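PDB 4LN9: rifamycin polyketide synthase from Amycolatopsis mediterranei, which contains, in its terminal module, a dehydratase domain that probably removes water from a beta-hydroxyacyl polyketide intermediate during rifamycin biosynthesis. Local coordinates for residues Y194-R206 / T215-A227. Numbering follows the deposited sequence.
Sequences YGPTFRAVRAVWR and TFAEIALPEDARA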
loop_
_atom_site.group_PDB
_atom_site.type_symbol
_atom_site.label_atom_id
_atom_site.label_comp_id
_atom_site.label_asym_id
_atom_site.label_seq_id
_atom_site.Cartn_x
_atom_site.Cartn_y
_atom_site.Cartn_z
ATOM N N TYR A 194 -3.907 -5.549 -33.156
ATOM C CA TYR A 194 -2.717 -4.754 -32.867
ATOM C C TYR A 194 -2.790 -3.382 -33.524
ATOM O O TYR A 194 -2.677 -3.260 -34.744
ATOM C CB TYR A 194 -1.443 -5.478 -33.307
ATOM C CG TYR A 194 -1.211 -6.801 -32.614
ATOM C CD1 TYR A 194 -0.931 -6.862 -31.253
ATOM C CD2 TYR A 194 -1.185 -7.983 -33.340
ATOM C CE1 TYR A 194 -0.683 -8.071 -30.628
ATOM C CE2 TYR A 194 -0.940 -9.195 -32.725
ATOM C CZ TYR A 194 -0.700 -9.236 -31.368
ATOM O OH TYR A 194 -0.462 -10.446 -30.754
ATOM N N GLY A 195 -2.928 -2.347 -32.703
ATOM C CA GLY A 195 -2.753 -0.979 -33.169
ATOM C C GLY A 195 -1.291 -0.618 -33.344
ATOM O O GLY A 195 -0.409 -1.438 -33.089
ATOM N N PRO A 196 -1.027 0.653 -33.683
ATOM C CA PRO A 196 0.281 1.158 -34.099
ATOM C C PRO A 196 1.388 0.896 -33.081
ATOM O O PRO A 196 2.524 0.630 -33.472
ATOM C CB PRO A 196 0.042 2.661 -34.240
ATOM C CG PRO A 196 -1.398 2.768 -34.605
ATOM C CD PRO A 196 -2.086 1.665 -33.852
ATOM N N THR A 197 1.090 1.059 -31.795
ATOM C CA THR A 197 2.097 0.823 -30.765
ATOM C C THR A 197 2.651 -0.599 -30.827
ATOM O O THR A 197 3.848 -0.814 -30.631
ATOM C CB THR A 197 1.559 1.105 -29.351
ATOM O OG1 THR A 197 1.051 2.443 -29.290
ATOM C CG2 THR A 197 2.667 0.946 -28.320
ATOM N N PHE A 198 1.796 -1.556 -31.175
ATOM C CA PHE A 198 2.182 -2.961 -31.116
ATOM C C PHE A 198 2.648 -3.507 -32.457
ATOM O O PHE A 198 3.164 -4.621 -32.529
ATOM C CB PHE A 198 1.047 -3.823 -30.566
ATOM C CG PHE A 198 0.862 -3.701 -29.084
ATOM C CD1 PHE A 198 1.276 -4.711 -28.232
ATOM C CD2 PHE A 198 0.347 -2.538 -28.538
ATOM C CE1 PHE A 198 1.125 -4.587 -26.863
ATOM C CE2 PHE A 198 0.184 -2.410 -27.173
ATOM C CZ PHE A 198 0.593 -3.427 -26.332
ATOM N N ARG A 199 2.408 -2.762 -33.530
ATOM C CA ARG A 199 2.846 -3.212 -34.843
ATOM C C ARG A 199 4.332 -2.934 -35.053
ATOM O O ARG A 199 4.707 -1.994 -35.755
ATOM C CB ARG A 199 1.986 -2.597 -35.951
ATOM C CG ARG A 199 0.570 -3.160 -35.987
ATOM C CD ARG A 199 -0.164 -2.798 -37.269
ATOM N NE ARG A 199 -0.232 -1.353 -37.464
ATOM C CZ ARG A 199 -1.296 -0.605 -37.183
ATOM N NH1 ARG A 199 -2.405 -1.167 -36.718
ATOM N NH2 ARG A 199 -1.245 0.709 -37.353
ATOM N N ALA A 200 5.169 -3.673 -34.329
ATOM C CA ALA A 200 6.584 -3.338 -34.219
ATOM C C ALA A 200 7.477 -4.347 -34.936
ATOM O O ALA A 200 8.700 -4.213 -34.929
ATOM C CB ALA A 200 6.989 -3.206 -32.759
ATOM N N VAL A 201 6.875 -5.388 -35.501
ATOM C CA VAL A 201 7.645 -6.375 -36.246
ATOM C C VAL A 201 8.062 -5.813 -37.601
ATOM O O VAL A 201 7.213 -5.458 -38.420
ATOM C CB VAL A 201 6.852 -7.679 -36.448
ATOM C CG1 VAL A 201 7.663 -8.664 -37.277
ATOM C CG2 VAL A 201 6.487 -8.288 -35.103
ATOM N N ARG A 202 9.368 -5.650 -37.799
ATOM C CA ARG A 202 9.893 -4.972 -38.987
ATOM C C ARG A 202 10.316 -5.941 -40.089
ATOM O O ARG A 202 10.275 -5.607 -41.272
ATOM C CB ARG A 202 11.065 -4.064 -38.609
ATOM C CG ARG A 202 10.692 -2.966 -37.629
ATOM C CD ARG A 202 10.125 -1.759 -38.361
ATOM N NE ARG A 202 11.109 -1.192 -39.276
ATOM C CZ ARG A 202 10.811 -0.418 -40.315
ATOM N NH1 ARG A 202 9.553 -0.063 -40.545
ATOM N NH2 ARG A 202 11.778 0.034 -41.102
ATOM N N ALA A 203 10.799 -7.111 -39.685
ATOM C CA ALA A 203 11.211 -8.142 -40.626
ATOM C C ALA A 203 11.165 -9.478 -39.903
ATOM O O ALA A 203 11.351 -9.538 -38.688
ATOM C CB ALA A 203 12.621 -7.866 -41.129
ATOM N N VAL A 204 10.909 -10.544 -40.651
ATOM C CA VAL A 204 10.936 -11.888 -40.096
ATOM C C VAL A 204 11.682 -12.819 -41.042
ATOM O O VAL A 204 11.591 -12.672 -42.260
ATOM C CB VAL A 204 9.508 -12.424 -39.890
ATOM C CG1 VAL A 204 9.535 -13.920 -39.617
ATOM C CG2 VAL A 204 8.823 -11.676 -38.756
ATOM N N TRP A 205 12.558 -13.655 -40.484
ATOM C CA TRP A 205 13.130 -14.764 -41.249
ATOM C C TRP A 205 12.813 -16.061 -40.578
ATOM O O TRP A 205 12.724 -16.126 -39.351
ATOM C CB TRP A 205 14.643 -14.623 -41.375
ATOM C CG TRP A 205 15.093 -13.312 -41.965
ATOM C CD1 TRP A 205 15.571 -13.076 -43.252
ATOM C CD2 TRP A 205 15.264 -12.042 -41.256
ATOM N NE1 TRP A 205 15.947 -11.766 -43.396
ATOM C CE2 TRP A 205 15.782 -11.089 -42.237
ATOM C CE3 TRP A 205 15.026 -11.612 -39.959
ATOM C CZ2 TRP A 205 16.040 -9.770 -41.909
ATOM C CZ3 TRP A 205 15.282 -10.277 -39.643
ATOM C CH2 TRP A 205 15.801 -9.387 -40.588
ATOM N N ARG A 206 12.782 -17.134 -41.360
ATOM C CA ARG A 206 12.458 -18.448 -40.829
ATOM C C ARG A 206 13.506 -19.476 -41.240
ATOM O O ARG A 206 14.088 -19.386 -42.321
ATOM C CB ARG A 206 11.070 -18.890 -41.300
ATOM C CG ARG A 206 10.659 -20.272 -40.818
ATOM C CD ARG A 206 9.443 -20.788 -41.572
ATOM N NE ARG A 206 8.325 -19.849 -41.518
ATOM C CZ ARG A 206 7.932 -19.097 -42.540
ATOM N NH1 ARG A 206 8.572 -19.162 -43.700
ATOM N NH2 ARG A 206 6.887 -18.291 -42.409
ATOM N N THR A 215 12.404 -18.735 -35.476
ATOM C CA THR A 215 11.944 -17.476 -36.052
ATOM C C THR A 215 12.867 -16.334 -35.636
ATOM O O THR A 215 13.116 -16.127 -34.449
ATOM C CB THR A 215 10.509 -17.146 -35.598
ATOM O OG1 THR A 215 9.624 -18.203 -35.990
ATOM C CG2 THR A 215 10.035 -15.838 -36.215
ATOM N N PHE A 216 13.389 -15.608 -36.622
ATOM C CA PHE A 216 14.221 -14.437 -36.367
ATOM C C PHE A 216 13.469 -13.173 -36.772
ATOM O O PHE A 216 12.699 -13.187 -37.730
ATOM C CB PHE A 216 15.529 -14.545 -37.156
ATOM C CG PHE A 216 16.338 -15.765 -36.818
ATOM C CD1 PHE A 216 17.011 -15.850 -35.610
ATOM C CD2 PHE A 216 16.338 -16.869 -37.657
ATOM C CE1 PHE A 216 17.724 -16.985 -35.274
ATOM C CE2 PHE A 216 17.070 -17.998 -37.339
ATOM C CZ PHE A 216 17.744 -18.066 -36.134
ATOM N N ALA A 217 13.627 -12.102 -36.001
ATOM C CA ALA A 217 12.926 -10.864 -36.318
ATOM C C ALA A 217 13.681 -9.631 -35.855
ATOM O O ALA A 217 14.451 -9.681 -34.895
ATOM C CB ALA A 217 11.520 -10.880 -35.739
ATOM N N GLU A 218 13.497 -8.535 -36.586
ATOM C CA GLU A 218 13.832 -7.222 -36.068
ATOM C C GLU A 218 12.574 -6.520 -35.594
ATOM O O GLU A 218 11.544 -6.530 -36.270
ATOM C CB GLU A 218 14.557 -6.386 -37.128
ATOM C CG GLU A 218 15.911 -6.959 -37.531
ATOM C CD GLU A 218 16.700 -6.052 -38.460
ATOM O OE1 GLU A 218 16.519 -4.815 -38.397
ATOM O OE2 GLU A 218 17.601 -6.569 -39.156
ATOM N N ILE A 219 12.638 -6.012 -34.368
ATOM C CA ILE A 219 11.500 -5.370 -33.735
ATOM C C ILE A 219 11.899 -3.940 -33.410
ATOM O O ILE A 219 13.005 -3.696 -32.929
ATOM C CB ILE A 219 11.131 -6.073 -32.414
ATOM C CG1 ILE A 219 11.148 -7.594 -32.586
ATOM C CG2 ILE A 219 9.782 -5.587 -31.905
ATOM C CD1 ILE A 219 10.057 -8.121 -33.493
ATOM N N ALA A 220 11.063 -2.987 -33.808
ATOM C CA ALA A 220 11.296 -1.591 -33.468
ATOM C C ALA A 220 9.970 -0.899 -33.187
ATOM O O ALA A 220 9.036 -0.986 -33.982
ATOM C CB ALA A 220 12.035 -0.888 -34.596
ATOM N N LEU A 221 9.860 -0.293 -32.008
ATOM C CA LEU A 221 8.656 0.450 -31.647
ATOM C C LEU A 221 8.533 1.669 -32.551
ATOM O O LEU A 221 9.540 2.277 -32.912
ATOM C CB LEU A 221 8.723 0.900 -30.185
ATOM C CG LEU A 221 8.485 -0.154 -29.099
ATOM C CD1 LEU A 221 8.334 0.513 -27.738
ATOM C CD2 LEU A 221 7.268 -1.009 -29.422
ATOM N N PRO A 222 7.293 2.061 -32.887
ATOM C CA PRO A 222 7.112 3.310 -33.621
ATOM C C PRO A 222 7.580 4.500 -32.794
ATOM O O PRO A 222 7.697 4.395 -31.573
ATOM C CB PRO A 222 5.597 3.376 -33.836
ATOM C CG PRO A 222 5.020 2.543 -32.743
ATOM C CD PRO A 222 6.010 1.438 -32.516
ATOM N N GLU A 223 7.881 5.612 -33.456
ATOM C CA GLU A 223 8.470 6.760 -32.773
ATOM C C GLU A 223 7.570 7.296 -31.661
ATOM O O GLU A 223 8.057 7.829 -30.666
ATOM C CB GLU A 223 8.821 7.871 -33.766
ATOM C CG GLU A 223 10.244 7.805 -34.301
ATOM C CD GLU A 223 11.295 7.941 -33.212
ATOM O OE1 GLU A 223 11.205 8.896 -32.410
ATOM O OE2 GLU A 223 12.252 7.137 -33.204
ATOM N N ASP A 224 6.267 7.072 -31.793
ATOM C CA ASP A 224 5.309 7.509 -30.782
ATOM C C ASP A 224 5.569 6.871 -29.419
ATOM O O ASP A 224 5.225 7.442 -28.384
ATOM C CB ASP A 224 3.881 7.209 -31.236
ATOM C CG ASP A 224 3.381 8.196 -32.271
ATOM O OD1 ASP A 224 4.186 9.036 -32.727
ATOM O OD2 ASP A 224 2.185 8.135 -32.623
ATOM N N ALA A 225 6.124 5.663 -29.424
ATOM C CA ALA A 225 6.278 4.883 -28.197
ATOM C C ALA A 225 7.657 5.076 -27.570
ATOM O O ALA A 225 7.904 4.644 -26.445
ATOM C CB ALA A 225 6.018 3.409 -28.468
ATOM N N ARG A 226 8.526 5.788 -28.280
ATOM C CA ARG A 226 9.948 5.821 -27.955
ATOM C C ARG A 226 10.240 6.340 -26.546
ATOM O O ARG A 226 11.089 5.793 -25.842
ATOM C CB ARG A 226 10.697 6.667 -28.980
ATOM C CG ARG A 226 12.166 6.839 -28.655
ATOM C CD ARG A 226 12.957 5.674 -29.211
ATOM N NE ARG A 226 12.983 5.706 -30.674
ATOM C CZ ARG A 226 13.986 5.227 -31.399
ATOM N NH1 ARG A 226 14.998 4.611 -30.800
ATOM N NH2 ARG A 226 14.006 5.405 -32.713
ATOM N N ALA A 227 9.650 7.480 -26.200
ATOM C CA ALA A 227 9.911 8.110 -24.909
ATOM C C ALA A 227 9.446 7.223 -23.755
ATOM O O ALA A 227 10.149 7.069 -22.756
ATOM C CB ALA A 227 9.242 9.474 -24.837
#
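With CG anti to the carbonyl carbon in both Trp205 (chi1 -55°) and Glu218 (chi1 -64°), the indole swings along the sheet until its six-membered ring reaches the extended glutamate. Trp205 CH2 lies 3.6 Å from Glu218 OE2, the ring meeting that oxygen and Glu218 CG at its edge, with ring and carboxylate planes 37° apart. Trp170, outside the hairpin, contacts both: its NE1 N-H hydrogen-bonds to the same OE2 and its ring meets Trp205 edge-to-face. In the backbone, Trp205 and Phe216 form an antiparallel hydrogen-bonded pair, Trp205 N to Phe216 O being 2.8 Å. These are neighbouring strands of a beta hairpin in the double hotdog fold, interrupted by a classic bulge: Arg202 and Ala203 both face Glu218, whose O accepts from Arg202 N at 2.8 Å while its N gives a longer bond of 3.2 Å to Ala203 O. On the other face, Ile219 CD1 packs on Val201 CG2 (3.9 Å), and helix 236-251 covers this pair through His244 and Ala241. Ala220 N, ending its strand, binds Ala200 O; in the loops beyond, Pro222 CG sits 3.2 Å from Pro196 O, and buried Thr197 O, lacking a polar partner, meets Leu221 CD2 and Pro222 CD.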